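Local coordinates for ESXA (Geobacillus thermodenitrificans, PDB 3ZBH), which is of uncharacterised function but, as a WXG100 (ESAT-6-like) family member, is probably a substrate of a type VII secretion system, at residues T84-E87 with D88-Q92. Residues are numbered along the deposited sequence; the frame is centred on the assembly and turned at random.
Sequences TILE and DTDQQ
Thr-89 meets Ile-85 twice: the carbonyl oxygen of Ile-85 takes two donors from the one threonine. Thr-89 N reaches Ile-85 O at 2.9 Å, while Thr-89 OG1 bends back to the same Ile-85 O at 2.8 Å, standing above the carbonyl plane and on the opposite face from the amide. The hydroxyl can do this because it sits beside its own backbone N (chi1 -60°), which turns it back toward the preceding turn. Asp-88 is turned much the same way, CG beside its own backbone N, but its carboxylate, presumably ionised, offers no proton; its CG lies 3.2 Å from Thr-84 O, OD2 is an acceptor facing an acceptor, and the link between the two residues is the backbone bond from Asp-88 N to Thr-84 O. Asp-88 OD2 lies 3.9 Å from Thr-84 CG2, the two side chains running alongside each other. Cutting Asp-88 back to an alanine is likely to strip the methyl of Thr-84 of the carboxylate that lies along it. Two residues further along, Asp-90 N binds Leu-86 O at 2.8 Å in a nearly straight bond, and Leu-86 CD1 touches Asp-90 OD1. Glu-87 and Gln-91 also lie side by side, with Glu-87 CG 3.6 Å from Gln-91 OE1 and the carboxylate and amide planes only 16° apart. Glu-87 OE1 forms a salt bridge with Arg-15 of helix 11-45. Pro-11, at the start of helix 11-45, packs on Leu-86, Glu-87 and Asp-90. This is regular i to i+4 alpha-helical packing near the C-terminal end of helix 48-95, the second arm of the WXG100 helical hairpin.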
loop_
_atom_site.group_PDB
_atom_site.type_symbol
_atom_site.label_atom_id
_atom_site.label_comp_id
_atom_site.label_asym_id
_atom_site.label_seq_id
_atom_site.Cartn_x
_atom_site.Cartn_y
_atom_site.Cartn_z
ATOM N N THR B 84 -12.648 -14.012 -20.231
ATOM C CA THR B 84 -13.185 -14.087 -21.586
ATOM C C THR B 84 -13.022 -15.480 -22.163
ATOM O O THR B 84 -13.949 -15.996 -22.796
ATOM C CB THR B 84 -12.546 -13.047 -22.511
ATOM O OG1 THR B 84 -12.757 -11.774 -21.919
ATOM C CG2 THR B 84 -13.179 -13.072 -23.954
ATOM N N ILE B 85 -11.864 -16.086 -21.905
ATOM C CA ILE B 85 -11.599 -17.472 -22.366
ATOM C C ILE B 85 -12.568 -18.443 -21.740
ATOM O O ILE B 85 -13.112 -19.319 -22.425
ATOM C CB ILE B 85 -10.143 -17.869 -22.100
ATOM C CG1 ILE B 85 -9.266 -17.194 -23.180
ATOM C CG2 ILE B 85 -9.977 -19.407 -22.064
ATOM C CD1 ILE B 85 -7.762 -17.187 -22.890
ATOM N N LEU B 86 -12.804 -18.269 -20.447
ATOM C CA LEU B 86 -13.765 -19.126 -19.751
ATOM C C LEU B 86 -15.221 -18.981 -20.234
ATOM O O LEU B 86 -15.916 -19.982 -20.433
ATOM C CB LEU B 86 -13.659 -18.927 -18.233
ATOM C CG LEU B 86 -14.496 -19.838 -17.315
ATOM C CD1 LEU B 86 -14.143 -21.310 -17.519
ATOM C CD2 LEU B 86 -14.195 -19.431 -15.877
ATOM N N GLU B 87 -15.676 -17.746 -20.413
ATOM C CA GLU B 87 -17.013 -17.487 -20.977
ATOM C C GLU B 87 -17.192 -18.144 -22.356
ATOM O O GLU B 87 -18.228 -18.800 -22.653
ATOM C CB GLU B 87 -17.207 -15.960 -21.030
ATOM C CG GLU B 87 -18.526 -15.437 -21.577
ATOM C CD GLU B 87 -18.589 -13.938 -21.355
ATOM O OE1 GLU B 87 -17.812 -13.193 -21.981
ATOM O OE2 GLU B 87 -19.341 -13.511 -20.481
ATOM N N ASP B 88 -16.151 -18.026 -23.176
ATOM C CA ASP B 88 -16.150 -18.626 -24.494
ATOM C C ASP B 88 -16.211 -20.137 -24.409
ATOM O O ASP B 88 -17.057 -20.769 -25.042
ATOM C CB ASP B 88 -14.897 -18.187 -25.256
ATOM C CG ASP B 88 -15.006 -16.771 -25.751
ATOM O OD1 ASP B 88 -16.129 -16.224 -25.707
ATOM O OD2 ASP B 88 -13.981 -16.203 -26.180
ATOM N N THR B 89 -15.335 -20.702 -23.591
ATOM C CA THR B 89 -15.302 -22.139 -23.362
ATOM C C THR B 89 -16.679 -22.627 -22.915
ATOM O O THR B 89 -17.233 -23.570 -23.491
ATOM C CB THR B 89 -14.248 -22.480 -22.302
ATOM O OG1 THR B 89 -12.940 -22.053 -22.754
ATOM C CG2 THR B 89 -14.251 -23.999 -22.006
ATOM N N ASP B 90 -17.251 -21.966 -21.912
ATOM C CA ASP B 90 -18.602 -22.342 -21.462
ATOM C C ASP B 90 -19.690 -22.260 -22.557
ATOM O O ASP B 90 -20.545 -23.142 -22.635
ATOM C CB ASP B 90 -19.006 -21.545 -20.211
ATOM C CG ASP B 90 -18.233 -21.950 -18.972
ATOM O OD1 ASP B 90 -17.493 -22.962 -19.032
ATOM O OD2 ASP B 90 -18.377 -21.261 -17.911
ATOM N N GLN B 91 -19.652 -21.221 -23.380
ATOM C CA GLN B 91 -20.628 -20.992 -24.477
ATOM C C GLN B 91 -20.478 -21.977 -25.624
ATOM O O GLN B 91 -21.471 -22.423 -26.220
ATOM C CB GLN B 91 -20.479 -19.585 -25.062
ATOM C CG GLN B 91 -21.291 -18.501 -24.370
ATOM C CD GLN B 91 -20.865 -17.093 -24.775
ATOM O OE1 GLN B 91 -21.114 -16.121 -24.054
ATOM N NE2 GLN B 91 -20.209 -16.978 -25.932
ATOM N N GLN B 92 -19.228 -22.275 -25.967
ATOM C CA GLN B 92 -18.930 -23.321 -26.943
ATOM C C GLN B 92 -19.578 -24.634 -26.551
ATOM O O GLN B 92 -20.302 -25.219 -27.354
ATOM C CB GLN B 92 -17.431 -23.545 -27.067
ATOM C CG GLN B 92 -16.688 -22.418 -27.743
ATOM C CD GLN B 92 -15.190 -22.625 -27.611
ATOM O OE1 GLN B 92 -14.724 -23.763 -27.536
ATOM N NE2 GLN B 92 -14.436 -21.534 -27.553
#